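Transcriptional regulator, MarR family (Methanosarcina mazei, PDB 3S2W) probably binds DNA as a dimeric transcription factor of the MarR family, through a winged helix-turn-helix domain in each subunit. Local coordinates at residues Lys21-Ile24 with Gly25-Ser29; Tyr30-Arg33 with Tyr34-Tyr38; Ile131-Ser134 with Ser135-Asp138; Gln140-Glu143 with Ile144-Ser147; Leu148-Met151 with Phe152-Leu156. One frame throughout, in Å; residues are numbered along the deposited sequence.

Contact 1 of 5, residues Lys21-Ile24 with Gly25-Ser29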
# COMPACT_ATOMS: atom_id res chain seq x y z
N LYS A 21 2.24 15.89 -9.20
CA LYS A 21 3.36 15.39 -8.42
C LYS A 21 2.87 14.50 -7.27
O LYS A 21 3.65 13.80 -6.63
CB LYS A 21 4.21 16.54 -7.88
CG LYS A 21 4.58 17.59 -8.93
CD LYS A 21 5.52 18.66 -8.38
CE LYS A 21 4.82 19.60 -7.38
NZ LYS A 21 5.77 20.59 -6.77
N GLU A 22 1.56 14.53 -7.03
CA GLU A 22 0.95 13.63 -6.07
C GLU A 22 0.55 12.29 -6.68
O GLU A 22 0.26 11.34 -5.96
CB GLU A 22 -0.28 14.27 -5.43
CG GLU A 22 0.06 15.22 -4.31
CD GLU A 22 -0.77 16.48 -4.37
OE1 GLU A 22 -0.24 17.51 -4.82
OE2 GLU A 22 -1.95 16.44 -3.96
N PHE A 23 0.55 12.21 -8.01
CA PHE A 23 -0.06 11.07 -8.68
C PHE A 23 0.65 9.73 -8.42
O PHE A 23 0.00 8.70 -8.27
CB PHE A 23 -0.22 11.31 -10.18
CG PHE A 23 -0.60 10.09 -10.94
CD1 PHE A 23 -1.93 9.70 -11.01
CD2 PHE A 23 0.37 9.29 -11.53
CE1 PHE A 23 -2.29 8.55 -11.69
CE2 PHE A 23 0.02 8.14 -12.21
CZ PHE A 23 -1.31 7.77 -12.29
N ILE A 24 1.98 9.77 -8.37
CA ILE A 24 2.79 8.61 -8.08
C ILE A 24 2.30 7.94 -6.79
O ILE A 24 1.88 6.77 -6.80
CB ILE A 24 4.29 8.98 -7.94
CG1 ILE A 24 4.81 9.72 -9.17
CG2 ILE A 24 5.11 7.73 -7.75
CD1 ILE A 24 4.54 11.24 -9.19
N GLY A 25 2.34 8.69 -5.69
CA GLY A 25 1.91 8.18 -4.40
C GLY A 25 0.46 7.74 -4.38
O GLY A 25 0.12 6.73 -3.79
N LYS A 26 -0.40 8.50 -5.04
CA LYS A 26 -1.81 8.14 -5.13
C LYS A 26 -1.99 6.81 -5.90
O LYS A 26 -2.66 5.88 -5.42
CB LYS A 26 -2.59 9.29 -5.78
CG LYS A 26 -4.07 9.36 -5.43
CD LYS A 26 -4.76 10.54 -6.12
CE LYS A 26 -4.20 11.89 -5.64
NZ LYS A 26 -3.89 12.81 -6.78
N ALA A 27 -1.39 6.71 -7.07
CA ALA A 27 -1.53 5.50 -7.88
C ALA A 27 -1.10 4.26 -7.08
O ALA A 27 -1.75 3.22 -7.10
CB ALA A 27 -0.73 5.63 -9.20
N ILE A 28 0.01 4.40 -6.36
CA ILE A 28 0.59 3.33 -5.57
C ILE A 28 -0.31 2.89 -4.42
O ILE A 28 -0.61 1.70 -4.29
CB ILE A 28 1.99 3.75 -5.09
CG1 ILE A 28 2.94 3.76 -6.30
CG2 ILE A 28 2.51 2.85 -3.95
CD1 ILE A 28 4.33 4.21 -5.99
N SER A 29 -0.77 3.84 -3.62
CA SER A 29 -1.75 3.56 -2.56
C SER A 29 -2.99 2.82 -3.07
O SER A 29 -3.49 1.93 -2.41
CB SER A 29 -2.22 4.86 -1.93
OG SER A 29 -1.11 5.70 -1.70
O HOH W 1 3.28 11.40 -5.21
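Phe23 and Ala27 meet one turn apart, the methyl CB of Ala27 lying over one face of the phenyl ring, 4.1 Å from its centroid and displaced toward the rim near CZ. The ring is put there by chi1 of 169°, which sets CG opposite the backbone N. A second apolar pair runs alongside: Ile24 and Ile28 point the same way, with Ile24 CG2 4.0 Å from Ile28 CD1. Both isoleucines rest on Met151 of helix 138-157, and Phe133 of the second subunit packs on Ile24. This is the N-terminal end of helix 23-43, a long helix of the dimerisation region in the MarR fold. Its backbone bonds are regular: Lys26 N to Glu22 O, Ala27 N to Phe23 O at 2.7 Å, and Ile28 N to Ile24 O. A water joins the chain just ahead of them, donating to Lys21 O and accepting from Gly25 N at 2.9 Å. Further on, Gly25 O is gripped twice by Ser29, by its N and, at 2.6 Å, by its OG, from opposite faces of the carbonyl plane. Among the charged groups, Lys26 NZ passes 4.1 Å from Glu22 CB but makes its salt bridge with Asp20.

Contact 2 of 5, residues Tyr30-Arg33 with Tyr34-Tyr38. With SO4 (sulfate ion), chain K.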
# COMPACT_ATOMS: atom_id res chain seq x y z
N TYR A 30 -3.49 3.20 -4.24
CA TYR A 30 -4.66 2.53 -4.79
C TYR A 30 -4.38 1.12 -5.29
O TYR A 30 -5.18 0.21 -5.06
CB TYR A 30 -5.29 3.36 -5.91
CG TYR A 30 -6.20 4.46 -5.41
CD1 TYR A 30 -7.54 4.22 -5.15
CD2 TYR A 30 -5.71 5.75 -5.17
CE1 TYR A 30 -8.38 5.22 -4.69
CE2 TYR A 30 -6.53 6.76 -4.70
CZ TYR A 30 -7.87 6.48 -4.46
OH TYR A 30 -8.71 7.47 -3.99
N LEU A 31 -3.26 0.95 -5.99
CA LEU A 31 -2.95 -0.37 -6.52
C LEU A 31 -2.75 -1.31 -5.34
O LEU A 31 -3.25 -2.45 -5.33
CB LEU A 31 -1.73 -0.30 -7.42
CG LEU A 31 -1.97 0.37 -8.78
CD1 LEU A 31 -0.66 0.74 -9.43
CD2 LEU A 31 -2.78 -0.52 -9.69
N TYR A 32 -2.05 -0.82 -4.33
CA TYR A 32 -1.92 -1.57 -3.09
C TYR A 32 -3.27 -2.03 -2.53
O TYR A 32 -3.45 -3.20 -2.18
CB TYR A 32 -1.19 -0.76 -2.04
CG TYR A 32 -1.23 -1.42 -0.69
CD1 TYR A 32 -0.40 -2.51 -0.40
CD2 TYR A 32 -2.08 -0.97 0.31
CE1 TYR A 32 -0.43 -3.13 0.85
CE2 TYR A 32 -2.12 -1.58 1.54
CZ TYR A 32 -1.29 -2.67 1.81
OH TYR A 32 -1.33 -3.27 3.05
N ARG A 33 -4.22 -1.11 -2.42
CA ARG A 33 -5.50 -1.44 -1.80
C ARG A 33 -6.32 -2.36 -2.66
O ARG A 33 -6.97 -3.27 -2.15
CB ARG A 33 -6.29 -0.20 -1.44
CG ARG A 33 -5.61 0.58 -0.35
CD ARG A 33 -6.48 1.69 0.20
NE ARG A 33 -5.64 2.73 0.76
CZ ARG A 33 -5.44 3.92 0.20
NH1 ARG A 33 -4.63 4.78 0.79
NH2 ARG A 33 -6.08 4.25 -0.93
N TYR A 34 -6.31 -2.12 -3.97
CA TYR A 34 -6.99 -2.99 -4.91
C TYR A 34 -6.38 -4.38 -4.79
O TYR A 34 -7.08 -5.39 -4.70
CB TYR A 34 -6.83 -2.48 -6.35
CG TYR A 34 -7.49 -1.14 -6.62
CD1 TYR A 34 -8.43 -0.61 -5.75
CD2 TYR A 34 -7.17 -0.42 -7.76
CE1 TYR A 34 -9.03 0.59 -6.00
CE2 TYR A 34 -7.76 0.79 -8.02
CZ TYR A 34 -8.69 1.30 -7.15
OH TYR A 34 -9.29 2.52 -7.43
N GLY A 35 -5.05 -4.40 -4.79
CA GLY A 35 -4.30 -5.62 -4.63
C GLY A 35 -4.77 -6.40 -3.41
O GLY A 35 -4.93 -7.61 -3.49
N GLN A 36 -5.00 -5.70 -2.30
CA GLN A 36 -5.30 -6.38 -1.04
C GLN A 36 -6.69 -6.96 -1.11
O GLN A 36 -6.99 -7.98 -0.50
CB GLN A 36 -5.16 -5.48 0.20
CG GLN A 36 -3.72 -5.06 0.59
CD GLN A 36 -2.72 -6.21 0.63
OE1 GLN A 36 -2.46 -6.81 1.69
NE2 GLN A 36 -2.11 -6.50 -0.52
N ILE A 37 -7.55 -6.31 -1.89
CA ILE A 37 -8.88 -6.86 -2.10
C ILE A 37 -8.83 -8.09 -3.02
O ILE A 37 -9.39 -9.14 -2.69
CB ILE A 37 -9.85 -5.78 -2.62
CG1 ILE A 37 -10.14 -4.80 -1.49
CG2 ILE A 37 -11.18 -6.39 -3.15
CD1 ILE A 37 -10.50 -3.46 -1.98
N TYR A 38 -8.14 -7.95 -4.14
CA TYR A 38 -8.05 -9.02 -5.12
C TYR A 38 -7.35 -10.25 -4.54
O TYR A 38 -7.83 -11.36 -4.71
CB TYR A 38 -7.31 -8.55 -6.37
CG TYR A 38 -7.20 -9.64 -7.39
CD1 TYR A 38 -6.14 -10.52 -7.37
CD2 TYR A 38 -8.19 -9.81 -8.35
CE1 TYR A 38 -6.03 -11.52 -8.29
CE2 TYR A 38 -8.10 -10.83 -9.28
CZ TYR A 38 -7.01 -11.68 -9.25
OH TYR A 38 -6.90 -12.69 -10.17
S SO4 K . -9.30 -13.56 -12.59
O1 SO4 K . -8.00 -12.90 -12.57
O2 SO4 K . -9.12 -15.01 -12.69
O3 SO4 K . -10.03 -13.26 -11.36
O4 SO4 K . -10.07 -13.08 -13.74
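The middle turns of helix 23-43, part of the helical dimerisation region of a MarR-type regulator, carry four tyrosines, of which Tyr30 and Tyr34 meet one turn apart. Tyr34 lies against the turn before it: the carbonyl oxygen Tyr30 O sits over one face of its ring, 3.1 Å from Tyr34 CG, while the same oxygen accepts the nearly straight bond from Tyr34 N at 2.8 Å. The two rings meet obliquely with their planes at 59°, and Tyr30 CD1 comes 3.7 Å from Tyr34 CZ. On the other ring, Arg33 NH2 of the same turn stands above one face of Tyr30, near its centre. A further pair forms between Tyr32 and Gln36, where the methylene CG of Gln36 rests over a face of the Tyr32 ring, 3.9 Å from the centroid. With CG anti to the backbone N (chi1 171°) the Tyr32 ring lies alongside the Gln36 chain, and chi2 of 77° turns its face to that methylene. Gly35, whose N bonds to Leu31 O at 2.7 Å, leaves little space for a side chain, since a beta carbon there would crowd both Leu31 O and Tyr32 O. At the far end Tyr38 OH donates to O1 of a sulfate ion, probably from the crystallisation liquor, at 2.6 Å. Leu31, Tyr34 and Tyr38 face helix 112-133, touching Leu132, Trp128 and Ile131 among others. Tyr32 stacks on Tyr32 of the second subunit, whose Leu74 packs on Tyr30 and Arg33.

Contact 3 of 5, residues Ile131-Ser134 with Ser135-Asp138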
# COMPACT_ATOMS: atom_id res chain seq x y z
N ILE A 131 -3.22 -9.13 -14.39
CA ILE A 131 -4.23 -8.12 -14.47
C ILE A 131 -3.55 -6.75 -14.59
O ILE A 131 -3.99 -5.91 -15.35
CB ILE A 131 -5.17 -8.20 -13.25
CG1 ILE A 131 -6.14 -9.37 -13.43
CG2 ILE A 131 -5.96 -6.88 -13.07
CD1 ILE A 131 -7.06 -9.58 -12.27
N LEU A 132 -2.48 -6.50 -13.84
CA LEU A 132 -1.93 -5.16 -13.89
C LEU A 132 -1.24 -4.85 -15.23
O LEU A 132 -1.24 -3.70 -15.68
CB LEU A 132 -0.98 -4.90 -12.72
CG LEU A 132 -1.59 -4.88 -11.32
CD1 LEU A 132 -0.54 -4.53 -10.24
CD2 LEU A 132 -2.75 -3.91 -11.28
N PHE A 133 -0.66 -5.87 -15.85
CA PHE A 133 0.16 -5.69 -17.05
C PHE A 133 -0.62 -5.75 -18.35
O PHE A 133 -0.06 -5.56 -19.43
CB PHE A 133 1.25 -6.75 -17.10
CG PHE A 133 2.45 -6.45 -16.25
CD1 PHE A 133 2.92 -5.16 -16.13
CD2 PHE A 133 3.12 -7.46 -15.60
CE1 PHE A 133 4.05 -4.89 -15.35
CE2 PHE A 133 4.24 -7.19 -14.83
CZ PHE A 133 4.70 -5.90 -14.71
N SER A 134 -1.91 -6.05 -18.27
CA SER A 134 -2.75 -6.09 -19.46
C SER A 134 -2.46 -4.90 -20.39
O SER A 134 -2.56 -3.73 -19.98
CB SER A 134 -4.23 -6.14 -19.09
OG SER A 134 -5.06 -6.23 -20.24
N SER A 135 -2.09 -5.22 -21.62
CA SER A 135 -1.78 -4.27 -22.69
C SER A 135 -0.29 -3.95 -22.79
O SER A 135 0.13 -3.33 -23.75
CB SER A 135 -2.61 -2.99 -22.62
OG SER A 135 -1.97 -2.00 -21.82
N PHE A 136 0.50 -4.41 -21.82
CA PHE A 136 1.96 -4.28 -21.90
C PHE A 136 2.63 -5.49 -22.54
O PHE A 136 2.30 -6.64 -22.22
CB PHE A 136 2.57 -4.05 -20.52
CG PHE A 136 2.09 -2.80 -19.86
CD1 PHE A 136 2.43 -1.55 -20.40
CD2 PHE A 136 1.30 -2.85 -18.73
CE1 PHE A 136 1.99 -0.39 -19.80
CE2 PHE A 136 0.86 -1.68 -18.13
CZ PHE A 136 1.21 -0.46 -18.66
N ASP A 137 3.58 -5.25 -23.45
CA ASP A 137 4.38 -6.35 -23.99
C ASP A 137 5.60 -6.60 -23.10
O ASP A 137 5.80 -5.92 -22.11
CB ASP A 137 4.78 -6.11 -25.45
CG ASP A 137 5.77 -4.96 -25.60
OD1 ASP A 137 5.68 -4.23 -26.61
OD2 ASP A 137 6.65 -4.80 -24.73
N ASP A 138 6.42 -7.55 -23.48
CA ASP A 138 7.54 -7.96 -22.65
C ASP A 138 8.53 -6.84 -22.36
O ASP A 138 8.89 -6.64 -21.20
CB ASP A 138 8.25 -9.17 -23.26
CG ASP A 138 7.41 -10.43 -23.18
OD1 ASP A 138 6.48 -10.45 -22.34
OD2 ASP A 138 7.68 -11.39 -23.95
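Phe133 and Phe136 form the apolar part of this turn. Their side chains cross at about a right angle, with Phe136 CD2 at the edge of the Phe133 ring, 3.8 Å from its CD1. The ring of Phe136 turns its edge to the chain that precedes it: Leu132 O and Phe133 CA both lie in its plane, the latter 3.5 Å from CD2. With chi1 at -61°, CG of Phe136 stands anti to its own carbonyl carbon, which turns the ring toward Phe133 and the end of the helix.

The backbone bonding is that of a type II beta turn from Phe133 to Phe136. It is closed by Phe136 N, which donates to Phe133 O at 2.7 Å with an angle of 160° at the hydrogen. Ser134 and Ser135 occupy the two corners, and Ser135, the third residue, has the positive phi of 94° that this turn type requires there. Ser135 OG also makes a weak bond to Ser134 O.

The polar side chains beyond the turn prepare the next helix. Asp137 is its N-cap, with OD2 accepting from a backbone N in the first turn, and Asp137 N is bonded to Gln140 OE1.

The turn thus links helix 112-133 to helix 138-157. Phe133 packs on Arg141, Ile144 and Thr145 of the latter, while Leu132 touches Leu31 on helix 23-43. Helix 138-157 of the second subunit covers the turn, its Ile150 packing on Phe136.

Contact 4 of 5, residues Gln140-Glu143 with Ile144-Ser147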
# COMPACT_ATOMS: atom_id res chain seq x y z
N GLN A 140 7.97 -3.82 -22.23
CA GLN A 140 7.31 -2.81 -21.40
C GLN A 140 7.13 -3.30 -19.97
O GLN A 140 7.36 -2.54 -19.03
CB GLN A 140 5.98 -2.36 -22.02
CG GLN A 140 5.99 -2.34 -23.54
CD GLN A 140 4.70 -1.81 -24.14
OE1 GLN A 140 3.84 -2.57 -24.61
NE2 GLN A 140 4.56 -0.50 -24.15
N ARG A 141 6.72 -4.55 -19.79
CA ARG A 141 6.65 -5.14 -18.47
C ARG A 141 8.03 -5.06 -17.83
O ARG A 141 8.16 -4.87 -16.61
CB ARG A 141 6.23 -6.61 -18.57
CG ARG A 141 4.79 -6.80 -18.90
CD ARG A 141 4.47 -8.22 -19.36
NE ARG A 141 3.14 -8.23 -19.97
CZ ARG A 141 2.12 -8.99 -19.59
NH1 ARG A 141 0.96 -8.89 -20.21
NH2 ARG A 141 2.26 -9.88 -18.60
N ARG A 142 9.06 -5.20 -18.64
CA ARG A 142 10.39 -5.32 -18.09
C ARG A 142 10.88 -4.00 -17.53
O ARG A 142 11.43 -3.96 -16.44
CB ARG A 142 11.38 -5.86 -19.13
CG ARG A 142 12.78 -6.09 -18.58
CD ARG A 142 12.86 -7.38 -17.76
NE ARG A 142 12.27 -7.26 -16.44
CZ ARG A 142 12.94 -6.86 -15.36
NH1 ARG A 142 12.32 -6.78 -14.19
NH2 ARG A 142 14.22 -6.53 -15.47
N GLU A 143 10.66 -2.91 -18.25
CA GLU A 143 11.23 -1.65 -17.81
C GLU A 143 10.40 -0.94 -16.73
O GLU A 143 10.92 -0.08 -16.00
CB GLU A 143 11.53 -0.72 -18.99
CG GLU A 143 10.33 -0.17 -19.70
CD GLU A 143 10.70 0.95 -20.65
OE1 GLU A 143 10.38 2.12 -20.33
OE2 GLU A 143 11.33 0.67 -21.70
N ILE A 144 9.13 -1.31 -16.61
CA ILE A 144 8.30 -0.81 -15.53
C ILE A 144 8.65 -1.54 -14.23
O ILE A 144 8.61 -0.96 -13.15
CB ILE A 144 6.78 -0.91 -15.86
CG1 ILE A 144 5.96 -0.56 -14.63
CG2 ILE A 144 6.40 -2.28 -16.32
CD1 ILE A 144 5.90 0.95 -14.35
N THR A 145 8.99 -2.83 -14.34
CA THR A 145 9.42 -3.58 -13.17
C THR A 145 10.79 -3.07 -12.77
O THR A 145 11.08 -2.86 -11.61
CB THR A 145 9.51 -5.09 -13.46
OG1 THR A 145 8.26 -5.55 -13.96
CG2 THR A 145 9.80 -5.83 -12.19
N ASN A 146 11.63 -2.83 -13.75
CA ASN A 146 12.90 -2.20 -13.48
C ASN A 146 12.77 -0.81 -12.81
O ASN A 146 13.54 -0.46 -11.91
CB ASN A 146 13.71 -2.13 -14.77
CG ASN A 146 15.00 -1.40 -14.60
OD1 ASN A 146 15.94 -1.93 -14.00
ND2 ASN A 146 15.08 -0.17 -15.11
N SER A 147 11.79 -0.01 -13.23
CA SER A 147 11.65 1.34 -12.69
C SER A 147 11.10 1.28 -11.27
O SER A 147 11.49 2.07 -10.41
CB SER A 147 10.76 2.24 -13.55
OG SER A 147 11.20 2.34 -14.89
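The backbone from Gln140 to Ser147 is regular alpha helix, bonded four residues apart, as from Asn146 N to Arg142 O at 2.9 Å. Two side-chain hydroxyls add to this pattern. Thr145 OG1 donates to Arg141 O at 2.7 Å while Thr145 N reaches the same oxygen from the opposite face of its plane at 3.2 Å, so that one carbonyl takes two bonds. Ser147 repeats the arrangement on Glu143 O, its OG at 2.7 Å and its N above the carbonyl plane. In both residues the hydroxyl stands anti to the carbonyl carbon (chi1 -55° in Thr145), which swings it back over the preceding turn. Helix 138-157, the last long helix of this MarR-type chain, carries these turns into the dimer interface: Phe23 of the second subunit packs on Thr145, and its Met151 on Ile144. Across the threonine lies Arg142, bent at chi2 and chi3 so that NH1 comes 3.4 Å from both CB and CG2 of Thr145, the two side chains crossing at about a right angle. The guanidinium makes its salt bridge with Asp20 of the second subunit. A valine at Thr145 would probably cost Arg141 O its second bond and leave that carbonyl facing a methyl. Arg141 turns the other way, its NE bonded to Phe136 O.

Contact 5 of 5, residues Leu148-Met151 with Phe152-Leu156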
# COMPACT_ATOMS: atom_id res chain seq x y z
N LEU A 148 10.19 0.34 -11.03
CA LEU A 148 9.69 0.10 -9.68
C LEU A 148 10.77 -0.37 -8.70
O LEU A 148 10.71 -0.08 -7.52
CB LEU A 148 8.53 -0.89 -9.71
CG LEU A 148 7.19 -0.25 -9.39
CD1 LEU A 148 7.19 1.22 -9.74
CD2 LEU A 148 6.10 -0.94 -10.14
N GLU A 149 11.76 -1.11 -9.20
CA GLU A 149 12.88 -1.54 -8.38
C GLU A 149 13.72 -0.33 -7.96
O GLU A 149 14.13 -0.21 -6.81
CB GLU A 149 13.75 -2.57 -9.13
CG GLU A 149 13.09 -3.95 -9.31
CD GLU A 149 13.75 -4.81 -10.42
OE1 GLU A 149 14.51 -4.24 -11.24
OE2 GLU A 149 13.49 -6.05 -10.48
N ILE A 150 13.99 0.56 -8.89
CA ILE A 150 14.81 1.71 -8.57
C ILE A 150 14.04 2.65 -7.64
O ILE A 150 14.59 3.22 -6.70
CB ILE A 150 15.28 2.43 -9.86
CG1 ILE A 150 16.13 1.46 -10.68
CG2 ILE A 150 16.06 3.75 -9.55
CD1 ILE A 150 16.17 1.79 -12.17
N MSE A 151 12.75 2.81 -7.90
CA MSE A 151 11.96 3.72 -7.10
C MSE A 151 12.03 3.30 -5.67
O MSE A 151 12.12 4.13 -4.78
CB MSE A 151 10.51 3.75 -7.57
CG MSE A 151 10.36 4.57 -8.82
SE MSE A 151 8.61 4.38 -9.58
CE MSE A 151 7.53 4.92 -8.05
N PHE A 152 12.01 1.99 -5.45
CA PHE A 152 12.08 1.48 -4.10
C PHE A 152 13.43 1.74 -3.43
O PHE A 152 13.48 2.14 -2.27
CB PHE A 152 11.76 -0.01 -4.03
CG PHE A 152 11.78 -0.53 -2.63
CD1 PHE A 152 11.01 0.09 -1.65
CD2 PHE A 152 12.59 -1.58 -2.27
CE1 PHE A 152 11.03 -0.34 -0.34
CE2 PHE A 152 12.62 -2.03 -0.96
CZ PHE A 152 11.83 -1.41 0.01
N GLU A 153 14.52 1.52 -4.17
CA GLU A 153 15.85 1.79 -3.63
C GLU A 153 16.02 3.28 -3.33
O GLU A 153 16.83 3.67 -2.49
CB GLU A 153 16.97 1.30 -4.57
CG GLU A 153 17.00 -0.21 -4.79
CD GLU A 153 17.46 -0.58 -6.19
OE1 GLU A 153 16.77 -1.38 -6.87
OE2 GLU A 153 18.52 -0.06 -6.63
N ASN A 154 15.25 4.11 -4.04
CA ASN A 154 15.30 5.54 -3.79
C ASN A 154 14.66 5.85 -2.44
O ASN A 154 15.14 6.71 -1.70
CB ASN A 154 14.61 6.32 -4.90
CG ASN A 154 15.42 6.38 -6.15
OD1 ASN A 154 16.63 6.16 -6.12
ND2 ASN A 154 14.76 6.67 -7.26
N GLY A 155 13.56 5.17 -2.14
CA GLY A 155 12.95 5.30 -0.83
C GLY A 155 13.89 4.71 0.20
O GLY A 155 14.29 5.39 1.15
N LEU A 156 14.26 3.45 -0.00
CA LEU A 156 15.07 2.71 0.95
C LEU A 156 16.30 3.47 1.43
O LEU A 156 16.71 3.34 2.58
CB LEU A 156 15.48 1.37 0.34
CG LEU A 156 15.87 0.28 1.32
CD1 LEU A 156 14.93 0.28 2.52
CD2 LEU A 156 15.87 -1.07 0.64
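The C-terminal half of helix 138-157 belongs to the helical dimerisation region of this MarR-type protein, and here Ile150 and Asn154 lie side by side, pointing the same way. Ile150 CG2 comes 3.9 Å from Asn154 ND2, and the amide carbon Asn154 CG stands 3.3 Å from Ile150 O. The asparagine is laid along the preceding turn by chi1 of -74°, which places CG anti to the carbonyl carbon. Its strongest partner is across the dimer: ND2 donates to Leu132 O and to Ser135 OG of the second subunit, while OD1 accepts from Lys157 NZ. A leucine at Asn154 would probably leave Leu132 O of the second subunit without this donor and Lys157 without its acceptor. Backbone bonds hold the turns together, from Asn154 N to Ile150 O at 2.9 Å and from Gly155 N to Met151 O at 3.2 Å. Glu153 curls back so that its OE1 lies 2.9 Å from Glu149 O, two acceptors with no hydrogen bond between them. Met151, a selenomethionine, points to helix 23-43. Phe152 CB rests 3.6 Å from Leu148 O, and its ring meets Tyr34 of the second subunit edge-to-face. Such double packing, of one helix on its own chain and on its mate, is characteristic of the intertwined terminal helices of MarR dimers.

How the contacts relate
Every contact is local, so each spans a turn or two of chain; they follow in series, and none encloses or crosses another. Contacts 1 and 2 are consecutive on helix 23-43. The chain then passes through the sheet and middle helices before contact 3, which makes the tight turn between helices 112-133 and 138-157; contacts 4 and 5 follow along the latter. Contact 2 touches contact 3 through Tyr38 and Ile131, joining the first long helix to 112-133. Contact 3 leans on contact 4 across the turn, tying helix 112-133 to the start of 138-157, and contact 1 meets contact 5 at Met151. All five also touch the second subunit.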